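Local atomic coordinates of transcription regulator PadR N-terminal domain-containing protein (Streptococcus mutans, PDB entry 3L9F), a protein that probably regulates transcription as a dimeric member of the PadR family, with an N-terminal winged-helix DNA-binding domain and a helical C-terminal dimerisation region. Residues N56-Q60 with N61-Y65. Sequence-based numbering, arbitrary orientation.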
ATOM      1  N   ASN A  56       0.815  16.330  10.793  1.00 11.52           N
ATOM      2  CA  ASN A  56       1.399  15.028  11.045  1.00 11.06           C
ATOM      3  C   ASN A  56       0.440  14.142  11.835  1.00 10.46           C
ATOM      4  O   ASN A  56       0.320  12.955  11.558  1.00  9.39           O
ATOM      5  CB  ASN A  56       2.720  15.185  11.783  1.00 10.85           C
ATOM      6  CG  ASN A  56       3.390  13.863  12.059  1.00 19.24           C
ATOM      7  OD1 ASN A  56       3.900  13.213  11.146  1.00 17.53           O
ATOM      8  ND2 ASN A  56       3.390  13.452  13.322  1.00 20.57           N
ATOM      9  N   ASP A  57      -0.237  14.728  12.826  1.00 11.63           N
ATOM     10  CA  ASP A  57      -1.200  13.987  13.631  1.00 10.59           C
ATOM     11  C   ASP A  57      -2.296  13.427  12.718  1.00  9.23           C
ATOM     12  O   ASP A  57      -2.641  12.244  12.799  1.00 10.46           O
ATOM     13  CB  ASP A  57      -1.796  14.910  14.701  1.00  9.69           C
ATOM     14  CG  ASP A  57      -2.641  14.177  15.733  1.00 14.19           C
ATOM     15  OD1 ASP A  57      -2.804  12.941  15.658  1.00 14.94           O
ATOM     16  OD2 ASP A  57      -3.142  14.867  16.643  1.00 12.33           O
ATOM     17  N   ILE A  58      -2.828  14.277  11.842  1.00  8.92           N
ATOM     18  CA  ILE A  58      -3.876  13.856  10.915  1.00  9.77           C
ATOM     19  C   ILE A  58      -3.381  12.728  10.017  1.00  9.20           C
ATOM     20  O   ILE A  58      -4.040  11.707   9.891  1.00 10.49           O
ATOM     21  CB  ILE A  58      -4.367  15.013  10.056  1.00  9.32           C
ATOM     22  CG1 ILE A  58      -5.098  16.020  10.958  1.00  8.30           C
ATOM     23  CG2 ILE A  58      -5.293  14.501   8.939  1.00  8.43           C
ATOM     24  CD1 ILE A  58      -5.380  17.350  10.318  1.00  8.52           C
ATOM     25  N   LEU A  59      -2.218  12.920   9.406  1.00 10.79           N
ATOM     26  CA  LEU A  59      -1.697  11.929   8.464  1.00 13.07           C
ATOM     27  C   LEU A  59      -1.358  10.610   9.153  1.00 17.85           C
ATOM     28  O   LEU A  59      -1.760   9.545   8.677  1.00 13.81           O
ATOM     29  CB  LEU A  59      -0.480  12.478   7.716  1.00 13.95           C
ATOM     30  CG  LEU A  59       0.025  11.602   6.577  1.00 25.36           C
ATOM     31  CD1 LEU A  59      -1.001  11.614   5.444  1.00 23.03           C
ATOM     32  CD2 LEU A  59       1.368  12.114   6.097  1.00 29.61           C
ATOM     33  N   GLN A  60      -0.641  10.669  10.276  1.00 11.60           N
ATOM     34  CA  GLN A  60      -0.252   9.447  10.984  1.00 11.84           C
ATOM     35  C   GLN A  60      -1.405   8.752  11.691  1.00 14.28           C
ATOM     36  O   GLN A  60      -1.467   7.529  11.713  1.00 17.01           O
ATOM     37  CB  GLN A  60       0.849   9.721  12.012  1.00 12.54           C
ATOM     38  CG  GLN A  60       2.132  10.262  11.416  1.00 18.50           C
ATOM     39  CD  GLN A  60       2.758   9.284  10.441  1.00 24.58           C
ATOM     40  OE1 GLN A  60       3.011   8.127  10.784  1.00 33.06           O
ATOM     41  NE2 GLN A  60       3.011   9.741   9.225  1.00 28.86           N
ATOM     42  N   ASN A  61      -2.312   9.525  12.280  1.00 11.44           N
ATOM     43  CA  ASN A  61      -3.287   8.948  13.204  1.00 12.46           C
ATOM     44  C   ASN A  61      -4.727   8.921  12.711  1.00 15.21           C
ATOM     45  O   ASN A  61      -5.539   8.153  13.219  1.00 30.92           O
ATOM     46  CB  ASN A  61      -3.216   9.654  14.556  1.00 14.99           C
ATOM     47  CG  ASN A  61      -1.841   9.559  15.189  1.00 20.10           C
ATOM     48  OD1 ASN A  61      -1.290  10.559  15.661  1.00 20.90           O
ATOM     49  ND2 ASN A  61      -1.266   8.360  15.180  1.00 13.11           N
ATOM     50  N   GLN A  62      -5.054   9.761  11.738  1.00 10.63           N
ATOM     51  CA  GLN A  62      -6.429   9.837  11.281  1.00  8.96           C
ATOM     52  C   GLN A  62      -6.613   9.225   9.901  1.00 16.00           C
ATOM     53  O   GLN A  62      -7.543   8.455   9.680  1.00 14.41           O
ATOM     54  CB  GLN A  62      -6.913  11.287  11.271  1.00 10.72           C
ATOM     55  CG  GLN A  62      -6.969  11.919  12.660  1.00 12.64           C
ATOM     56  CD  GLN A  62      -7.765  13.211  12.659  1.00 15.54           C
ATOM     57  OE1 GLN A  62      -7.878  13.877  11.628  1.00 16.60           O
ATOM     58  NE2 GLN A  62      -8.350  13.555  13.804  1.00 16.16           N
ATOM     59  N   LEU A  63      -5.713   9.555   8.983  1.00  9.18           N
ATOM     60  CA  LEU A  63      -5.899   9.181   7.586  1.00 11.63           C
ATOM     61  C   LEU A  63      -5.090   7.949   7.193  1.00 12.84           C
ATOM     62  O   LEU A  63      -5.095   7.532   6.038  1.00 12.37           O
ATOM     63  CB  LEU A  63      -5.546  10.365   6.679  1.00 11.25           C
ATOM     64  CG  LEU A  63      -6.233  11.698   7.015  1.00 12.82           C
ATOM     65  CD1 LEU A  63      -6.039  12.710   5.884  1.00 12.10           C
ATOM     66  CD2 LEU A  63      -7.720  11.500   7.311  1.00 13.15           C
ATOM     67  N   SER A  64      -4.408   7.344   8.152  1.00  9.30           N
ATOM     68  CA  SER A  64      -3.556   6.211   7.826  1.00 11.70           C
ATOM     69  C   SER A  64      -4.296   4.972   7.289  1.00 15.48           C
ATOM     70  O   SER A  64      -3.656   4.051   6.772  1.00 15.25           O
ATOM     71  CB  SER A  64      -2.697   5.830   9.029  1.00 14.83           C
ATOM     72  OG  SER A  64      -3.504   5.368  10.097  1.00 20.01           O
ATOM     73  N   TYR A  65      -5.619   4.921   7.424  1.00 10.97           N
ATOM     74  CA  TYR A  65      -6.345   3.758   6.902  1.00 13.73           C
ATOM     75  C   TYR A  65      -6.456   3.799   5.381  1.00 16.97           C
ATOM     76  O   TYR A  65      -6.818   2.796   4.758  1.00 17.39           O
ATOM     77  CB  TYR A  65      -7.728   3.577   7.544  1.00 13.34           C
ATOM     78  CG  TYR A  65      -8.735   4.652   7.214  1.00 14.97           C
ATOM     79  CD1 TYR A  65      -8.685   5.885   7.854  1.00 13.56           C
ATOM     80  CD2 TYR A  65      -9.745   4.436   6.274  1.00 11.64           C
ATOM     81  CE1 TYR A  65      -9.604   6.873   7.581  1.00 14.05           C
ATOM     82  CE2 TYR A  65     -10.672   5.423   5.986  1.00 10.20           C
ATOM     83  CZ  TYR A  65     -10.594   6.647   6.645  1.00 10.70           C
ATOM     84  OH  TYR A  65     -11.493   7.660   6.392  1.00 12.16           O
TER
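Ile-58 meets both Gln-62 and Leu-63, through its backbone carbonyl and through its side chain. Among the backbone bonds, Asn-61 N donates to Asp-57 O at 2.8 Å, an i to i+4 step. Ile-58 O then accepts twice: from Gln-62 N at 2.9 Å, the donor lying above the carbonyl plane, and from Leu-63 N at 2.9 Å, with a C=O...N angle of 167°. The Leu-63 bond spans five residues and so belongs to a wider, pi-type turn, and two donors grip one oxygen.

The apolar contact is between Ile-58 and Leu-63. CG2 of Ile-58, the branch anti to the backbone N, lies 3.5 Å from Leu-63 CG and 3.6 Å from Leu-63 CD1, the two side chains running side by side. Separately, the extended Gln-62 chain brings its polar OE1 into van der Waals approach, 3.6 Å from Ile-58 CG1. Beyond the turn, Ile-58 and Leu-63 both pack on Ile-44 of helix 37-44, Leu-63 also touches Phe-135 of the second subunit, and Ser-64 OG is hydrogen-bonded to Arg-162.

One carbonyl accepting both the i+4 and the i+5 amide marks a pi-type turn, here on helix 52-62 of the PadR-like winged-helix domain, beside the long helix 142-172.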